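Local coordinates for protein malate dehydrogenase (Porphyromonas gingivalis, PDB 3FI9) that probably catalyses the NAD-dependent interconversion of malate and oxaloacetate, at residues T132-L137 and H272-M277; K312-V317 and P324-W329. All blocks are in the same frame, centred on the assembly; numbering follows the deposited sequence.

Interaction 1: residues T132-L137 and H272-M277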
ATOM      1  N   THR A 132      20.898  15.019   3.790  1.00 20.29           N
ATOM      2  CA  THR A 132      20.017  15.294   2.644  1.00 18.37           C
ATOM      3  C   THR A 132      18.927  16.287   2.976  1.00 18.91           C
ATOM      4  O   THR A 132      18.605  17.203   2.191  1.00 18.03           O
ATOM      5  CB  THR A 132      19.408  13.996   2.070  1.00 19.71           C
ATOM      6  OG1 THR A 132      18.693  13.290   3.107  1.00 17.09           O
ATOM      7  CG2 THR A 132      20.521  13.098   1.547  1.00 20.53           C
ATOM      8  N   GLY A 133      18.315  16.106   4.141  1.00 17.43           N
ATOM      9  CA  GLY A 133      17.349  17.056   4.574  1.00 18.33           C
ATOM     10  C   GLY A 133      17.946  18.446   4.775  1.00 17.88           C
ATOM     11  O   GLY A 133      17.298  19.451   4.428  1.00 17.33           O
ATOM     12  N   LEU A 134      19.153  18.536   5.345  1.00 17.27           N
ATOM     13  CA  LEU A 134      19.721  19.896   5.615  1.00 17.37           C
ATOM     14  C   LEU A 134      20.130  20.594   4.301  1.00 17.31           C
ATOM     15  O   LEU A 134      19.921  21.797   4.106  1.00 18.39           O
ATOM     16  CB  LEU A 134      20.932  19.776   6.554  1.00 18.34           C
ATOM     17  CG  LEU A 134      21.780  21.012   6.858  1.00 18.36           C
ATOM     18  CD1 LEU A 134      20.944  22.052   7.546  1.00 18.38           C
ATOM     19  CD2 LEU A 134      22.982  20.627   7.775  1.00 18.42           C
ATOM     20  N   VAL A 135      20.693  19.816   3.388  1.00 17.29           N
ATOM     21  CA  VAL A 135      21.104  20.361   2.094  1.00 17.15           C
ATOM     22  C   VAL A 135      19.878  20.806   1.323  1.00 17.44           C
ATOM     23  O   VAL A 135      19.851  21.896   0.732  1.00 16.96           O
ATOM     24  CB  VAL A 135      21.831  19.299   1.263  1.00 17.06           C
ATOM     25  CG1 VAL A 135      21.967  19.759  -0.190  1.00 15.53           C
ATOM     26  CG2 VAL A 135      23.219  18.976   1.871  1.00 16.44           C
ATOM     27  N   THR A 136      18.838  19.978   1.317  1.00 17.91           N
ATOM     28  CA  THR A 136      17.620  20.437   0.640  1.00 18.27           C
ATOM     29  C   THR A 136      17.085  21.733   1.206  1.00 19.27           C
ATOM     30  O   THR A 136      16.711  22.627   0.440  1.00 20.07           O
ATOM     31  CB  THR A 136      16.502  19.360   0.613  1.00 19.03           C
ATOM     32  OG1 THR A 136      16.929  18.266  -0.176  1.00 18.05           O
ATOM     33  CG2 THR A 136      15.229  19.910  -0.020  1.00 18.36           C
ATOM     34  N   LEU A 137      16.967  21.831   2.544  1.00 18.27           N
ATOM     35  CA  LEU A 137      16.523  23.061   3.187  1.00 18.67           C
ATOM     36  C   LEU A 137      17.342  24.276   2.725  1.00 19.14           C
ATOM     37  O   LEU A 137      16.794  25.313   2.331  1.00 18.41           O
ATOM     38  CB  LEU A 137      16.634  22.919   4.726  1.00 19.09           C
ATOM     39  CG  LEU A 137      16.211  24.102   5.583  1.00 18.75           C
ATOM     40  CD1 LEU A 137      14.837  24.659   5.162  1.00 16.83           C
ATOM     41  CD2 LEU A 137      16.316  23.821   7.118  1.00 18.34           C
ATOM     42  N   HIS A 272      23.152  24.318  14.422  1.00 20.16           N
ATOM     43  CA  HIS A 272      23.295  24.161  12.941  1.00 19.51           C
ATOM     44  C   HIS A 272      23.231  22.737  12.453  1.00 19.00           C
ATOM     45  O   HIS A 272      24.194  22.213  11.869  1.00 18.42           O
ATOM     46  CB  HIS A 272      24.622  24.772  12.474  1.00 19.79           C
ATOM     47  CG  HIS A 272      24.739  26.223  12.785  1.00 21.29           C
ATOM     48  ND1 HIS A 272      25.697  26.730  13.643  1.00 24.99           N
ATOM     49  CD2 HIS A 272      23.971  27.272  12.411  1.00 21.80           C
ATOM     50  CE1 HIS A 272      25.527  28.035  13.769  1.00 22.45           C
ATOM     51  NE2 HIS A 272      24.490  28.392  13.032  1.00 24.47           N
ATOM     52  N   ILE A 273      22.090  22.083  12.687  1.00 18.91           N
ATOM     53  CA  ILE A 273      22.024  20.657  12.394  1.00 18.48           C
ATOM     54  C   ILE A 273      20.615  20.235  12.074  1.00 17.99           C
ATOM     55  O   ILE A 273      19.657  20.985  12.350  1.00 18.77           O
ATOM     56  CB  ILE A 273      22.553  19.837  13.632  1.00 18.58           C
ATOM     57  CG1 ILE A 273      22.973  18.437  13.221  1.00 19.42           C
ATOM     58  CG2 ILE A 273      21.511  19.837  14.782  1.00 17.57           C
ATOM     59  CD1 ILE A 273      24.305  18.441  12.415  1.00 17.92           C
ATOM     60  N   MET A 274      20.454  19.048  11.491  1.00 19.12           N
ATOM     61  CA  MET A 274      19.086  18.440  11.401  1.00 20.93           C
ATOM     62  C   MET A 274      19.141  17.154  12.223  1.00 20.08           C
ATOM     63  O   MET A 274      20.040  16.330  11.991  1.00 18.54           O
ATOM     64  CB  MET A 274      18.762  18.001   9.976  1.00 20.46           C
ATOM     65  CG  MET A 274      18.886  19.060   8.909  1.00 25.18           C
ATOM     66  SD  MET A 274      17.295  19.945   8.734  1.00 28.93           S
ATOM     67  CE  MET A 274      16.284  18.519   8.262  1.00  8.91           C
ATOM     68  N   MET A 275      18.183  16.981  13.136  1.00 17.85           N
ATOM     69  CA  MET A 275      18.131  15.829  14.045  1.00 18.00           C
ATOM     70  C   MET A 275      16.689  15.372  14.187  1.00 16.92           C
ATOM     71  O   MET A 275      15.799  16.199  14.087  1.00 18.21           O
ATOM     72  CB  MET A 275      18.580  16.243  15.470  1.00 17.84           C
ATOM     73  CG  MET A 275      20.061  16.202  15.668  1.00 19.94           C
ATOM     74  SD  MET A 275      20.502  16.319  17.402  1.00 15.79           S
ATOM     75  CE  MET A 275      19.686  17.796  17.838  1.00 16.04           C
ATOM     76  N   ALA A 276      16.482  14.079  14.491  1.00 16.84           N
ATOM     77  CA  ALA A 276      15.196  13.558  14.961  1.00 16.92           C
ATOM     78  C   ALA A 276      14.907  14.197  16.314  1.00 17.30           C
ATOM     79  O   ALA A 276      15.768  14.173  17.208  1.00 16.69           O
ATOM     80  CB  ALA A 276      15.237  11.995  15.111  1.00 16.62           C
ATOM     81  N   MET A 277      13.727  14.797  16.433  1.00 17.68           N
ATOM     82  CA  MET A 277      13.364  15.604  17.581  1.00 18.01           C
ATOM     83  C   MET A 277      11.933  15.315  18.006  1.00 18.26           C
ATOM     84  O   MET A 277      11.195  14.633  17.302  1.00 17.51           O
ATOM     85  CB  MET A 277      13.520  17.097  17.245  1.00 17.74           C
ATOM     86  CG  MET A 277      14.970  17.600  17.207  1.00 19.02           C
ATOM     87  SD  MET A 277      15.596  18.069  18.898  1.00 15.72           S
ATOM     88  CE  MET A 277      15.890  16.484  19.589  1.00 20.35           C
TER

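Interaction 2: residues K312-V317 and P324-W329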
ATOM      1  N   LYS A 312      30.048  16.132  12.715  1.00 23.51           N
ATOM      2  CA  LYS A 312      31.175  15.727  11.881  1.00 24.59           C
ATOM      3  C   LYS A 312      30.811  15.440  10.426  1.00 24.92           C
ATOM      4  O   LYS A 312      31.564  15.813   9.508  1.00 23.13           O
ATOM      5  CB  LYS A 312      31.931  14.548  12.485  1.00 26.21           C
ATOM      6  CG  LYS A 312      32.744  14.997  13.689  1.00 29.46           C
ATOM      7  CD  LYS A 312      33.315  13.805  14.430  1.00 35.63           C
ATOM      8  CE  LYS A 312      33.970  12.844  13.479  1.00 37.78           C
ATOM      9  NZ  LYS A 312      34.968  12.015  14.229  1.00 43.88           N
ATOM     10  N   LEU A 313      29.664  14.802  10.199  1.00 23.94           N
ATOM     11  CA  LEU A 313      29.228  14.511   8.828  1.00 24.18           C
ATOM     12  C   LEU A 313      28.850  15.814   8.093  1.00 23.71           C
ATOM     13  O   LEU A 313      29.191  15.997   6.925  1.00 23.35           O
ATOM     14  CB  LEU A 313      28.022  13.544   8.816  1.00 24.22           C
ATOM     15  CG  LEU A 313      27.814  12.777   7.505  1.00 27.80           C
ATOM     16  CD1 LEU A 313      29.056  11.902   7.213  1.00 26.87           C
ATOM     17  CD2 LEU A 313      26.558  11.928   7.534  1.00 27.95           C
ATOM     18  N   ARG A 314      28.144  16.705   8.781  1.00 22.33           N
ATOM     19  CA  ARG A 314      27.833  18.015   8.225  1.00 22.94           C
ATOM     20  C   ARG A 314      29.110  18.711   7.752  1.00 24.26           C
ATOM     21  O   ARG A 314      29.142  19.253   6.658  1.00 24.29           O
ATOM     22  CB  ARG A 314      27.146  18.890   9.254  1.00 22.47           C
ATOM     23  CG  ARG A 314      26.888  20.327   8.823  1.00 22.06           C
ATOM     24  CD  ARG A 314      26.740  21.210  10.084  1.00 23.87           C
ATOM     25  NE  ARG A 314      27.975  21.231  10.885  1.00 22.69           N
ATOM     26  CZ  ARG A 314      28.023  21.520  12.185  1.00 21.98           C
ATOM     27  NH1 ARG A 314      26.916  21.824  12.821  1.00 22.69           N
ATOM     28  NH2 ARG A 314      29.181  21.518  12.850  1.00 18.97           N
ATOM     29  N   ASP A 315      30.165  18.665   8.567  1.00 24.22           N
ATOM     30  CA  ASP A 315      31.408  19.363   8.225  1.00 25.37           C
ATOM     31  C   ASP A 315      32.143  18.732   7.016  1.00 25.39           C
ATOM     32  O   ASP A 315      32.753  19.450   6.218  1.00 25.62           O
ATOM     33  CB  ASP A 315      32.338  19.471   9.443  1.00 25.22           C
ATOM     34  CG  ASP A 315      31.788  20.383  10.540  1.00 27.28           C
ATOM     35  OD1 ASP A 315      30.919  21.274  10.281  1.00 25.73           O
ATOM     36  OD2 ASP A 315      32.260  20.207  11.688  1.00 28.85           O
ATOM     37  N   GLU A 316      32.074  17.413   6.859  1.00 25.57           N
ATOM     38  CA  GLU A 316      32.518  16.782   5.617  1.00 26.45           C
ATOM     39  C   GLU A 316      31.857  17.388   4.377  1.00 25.80           C
ATOM     40  O   GLU A 316      32.519  17.698   3.381  1.00 24.98           O
ATOM     41  CB  GLU A 316      32.199  15.287   5.600  1.00 27.49           C
ATOM     42  CG  GLU A 316      33.224  14.377   6.222  1.00 32.54           C
ATOM     43  CD  GLU A 316      32.949  12.921   5.906  1.00 36.76           C
ATOM     44  OE1 GLU A 316      32.677  12.174   6.864  1.00 41.89           O
ATOM     45  OE2 GLU A 316      33.013  12.523   4.709  1.00 36.79           O
ATOM     46  N   VAL A 317      30.534  17.522   4.423  1.00 25.43           N
ATOM     47  CA  VAL A 317      29.804  18.037   3.279  1.00 24.03           C
ATOM     48  C   VAL A 317      30.039  19.544   3.047  1.00 24.44           C
ATOM     49  O   VAL A 317      29.931  20.041   1.912  1.00 23.85           O
ATOM     50  CB  VAL A 317      28.308  17.633   3.387  1.00 24.52           C
ATOM     51  CG1 VAL A 317      27.480  18.154   2.165  1.00 23.10           C
ATOM     52  CG2 VAL A 317      28.207  16.093   3.492  1.00 23.57           C
ATOM     53  N   PRO A 324      27.269  25.457   2.341  1.00 23.71           N
ATOM     54  CA  PRO A 324      28.129  26.629   2.545  1.00 24.10           C
ATOM     55  C   PRO A 324      28.701  26.665   3.953  1.00 24.14           C
ATOM     56  O   PRO A 324      28.168  25.991   4.851  1.00 23.26           O
ATOM     57  CB  PRO A 324      27.171  27.814   2.370  1.00 24.19           C
ATOM     58  CG  PRO A 324      25.895  27.234   1.816  1.00 25.83           C
ATOM     59  CD  PRO A 324      25.841  25.818   2.323  1.00 23.64           C
ATOM     60  N   ALA A 325      29.789  27.419   4.134  1.00 23.88           N
ATOM     61  CA  ALA A 325      30.307  27.721   5.476  1.00 25.13           C
ATOM     62  C   ALA A 325      29.190  28.091   6.416  1.00 24.87           C
ATOM     63  O   ALA A 325      28.288  28.874   6.082  1.00 24.41           O
ATOM     64  CB  ALA A 325      31.326  28.875   5.426  1.00 25.74           C
ATOM     65  N   ILE A 326      29.244  27.576   7.631  1.00 25.68           N
ATOM     66  CA  ILE A 326      28.147  27.880   8.544  1.00 26.27           C
ATOM     67  C   ILE A 326      27.990  29.400   8.689  1.00 27.82           C
ATOM     68  O   ILE A 326      26.879  29.921   8.709  1.00 27.23           O
ATOM     69  CB  ILE A 326      28.352  27.181   9.894  1.00 26.44           C
ATOM     70  CG1 ILE A 326      27.920  25.718   9.770  1.00 25.59           C
ATOM     71  CG2 ILE A 326      27.592  27.875  10.997  1.00 25.24           C
ATOM     72  CD1 ILE A 326      28.457  24.863  10.900  1.00 28.81           C
ATOM     73  N   ALA A 327      29.119  30.105   8.724  1.00 28.82           N
ATOM     74  CA  ALA A 327      29.113  31.558   8.904  1.00 29.77           C
ATOM     75  C   ALA A 327      28.332  32.287   7.809  1.00 30.59           C
ATOM     76  O   ALA A 327      27.908  33.439   7.996  1.00 31.31           O
ATOM     77  CB  ALA A 327      30.550  32.056   8.956  1.00 30.54           C
ATOM     78  N   ASP A 328      28.127  31.613   6.677  1.00 29.97           N
ATOM     79  CA  ASP A 328      27.460  32.191   5.537  1.00 29.99           C
ATOM     80  C   ASP A 328      25.948  31.873   5.451  1.00 30.56           C
ATOM     81  O   ASP A 328      25.250  32.433   4.609  1.00 29.93           O
ATOM     82  CB  ASP A 328      28.198  31.799   4.241  1.00 29.92           C
ATOM     83  CG  ASP A 328      29.584  32.449   4.140  1.00 29.93           C
ATOM     84  OD1 ASP A 328      29.763  33.550   4.688  1.00 31.35           O
ATOM     85  OD2 ASP A 328      30.498  31.870   3.512  1.00 31.67           O
ATOM     86  N   TRP A 329      25.440  30.993   6.317  1.00 29.82           N
ATOM     87  CA  TRP A 329      24.032  30.601   6.222  1.00 30.57           C
ATOM     88  C   TRP A 329      23.123  31.825   6.356  1.00 31.29           C
ATOM     89  O   TRP A 329      23.366  32.699   7.214  1.00 32.76           O
ATOM     90  CB  TRP A 329      23.677  29.544   7.278  1.00 30.26           C
ATOM     91  CG  TRP A 329      24.329  28.196   7.046  1.00 29.38           C
ATOM     92  CD1 TRP A 329      25.325  27.903   6.169  1.00 28.38           C
ATOM     93  CD2 TRP A 329      24.045  26.977   7.751  1.00 26.97           C
ATOM     94  NE1 TRP A 329      25.657  26.565   6.254  1.00 28.24           N
ATOM     95  CE2 TRP A 329      24.889  25.982   7.228  1.00 27.16           C
ATOM     96  CE3 TRP A 329      23.154  26.640   8.765  1.00 28.10           C
ATOM     97  CZ2 TRP A 329      24.873  24.667   7.695  1.00 28.47           C
ATOM     98  CZ3 TRP A 329      23.128  25.333   9.221  1.00 28.33           C
ATOM     99  CH2 TRP A 329      23.974  24.364   8.691  1.00 25.26           C
TER

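Interaction 1: residues T132-L137 and H272-M277
Met274 reaches out of strand 273-277 and lays its thioether chain across the backbone of helix 129-140 at Gly133 and Leu134. The contact is wholly apolar, with no hydrogen bond between the segments. Its tightest point is Leu134 CB against Met274 CG at 3.2 Å, closer than carbons usually pack; the two side chains cross obliquely. With chi1 of 173°, Leu134 swings its CG away from its own N, and CD1 ends 3.9 Å from Met274 CG. The bend at chi2 (-89°) brings Met274 SD to 4.0 Å from Leu134 CA, and a second bend at chi3 turns the methyl along the helix, Met274 CE being 3.9 Å from Gly133 C. One turn on, Leu137 CD2 makes a looser contact with Met274 SD, at 4.3 Å. The axes of helix and strand pass 8.2 Å apart at 134°. This is buried packing between the Rossmann-type NAD-binding part, which holds the helix, and the C-terminal part, which holds the strand. Behind it, Thr132 and Val135 pack on helix 94-115. Strand 273-277, at one end of the large mixed sheet, pairs with strand 261-267 and has a further backbone bond from Ala276 to Gly180, while Ile273 packs against helix 297-319.

Interaction 2: residues K312-V317 and P324-W329
Asp315 OD1 accepts two bonds from Arg314, whose guanidinium in turn receives the side chain of Ile326 on one face. The arginine grips this single oxygen side-on, with Arg314 NE at 3.0 Å and Arg314 NH2 at 3.1 Å from Asp315 OD1. The oxygen lies close to the guanidinium plane, but both nitrogens approach it from the same face of the carboxylate, well out of its plane, and neither bond is straight (149° and 141°). This salt bridge between neighbours on helix 297-319, with the bond from Arg314 NH1 to His272 O, fixes the rotation of the guanidinium. Ile326 CD1 sits over the centre of that group, 3.6 Å from Arg314 CZ, and the two side chains cross at about a right angle. Extended through chi1 and chi2, the arginine chain brings Arg314 CD to 4.4 Å from Trp329 CH2, obliquely to the ring; the bend at chi3 (63°) then turns NE toward Asp315. Within 324-329, Trp329 NE1 donates to Pro324 O at 2.9 Å, from above the carbonyl plane; Ile326 CG1 lies over one indole face, toward its rim. Away from the annotated sites, the chain after helix 297-319 thus turns back through the short 3-10 segment 326-328 to pack on that helix. The carboxylate probably offsets the guanidinium charge, making it easier to lay an apolar methyl over its face.

How the interactions relate
From the N terminus, helix 129-140 comes first; interaction 1 closes a loop of 134 intervening residues when the chain returns as strand 273-277, joining the NAD-binding region to the C-terminal domain. Interaction 2 opens only afterwards, on helix 297-319, and closes after six residues, folding the last modelled residues back on that helix. The two therefore stand in series, neither nested nor crossed, yet they touch in space, with centres 12 Å apart. His272 is the main link, packing against Ile326 and Trp329, while Leu134 also meets the indole. Together they bring the C-terminal segment against helices 129-140 and 297-319 and the start of strand 273-277.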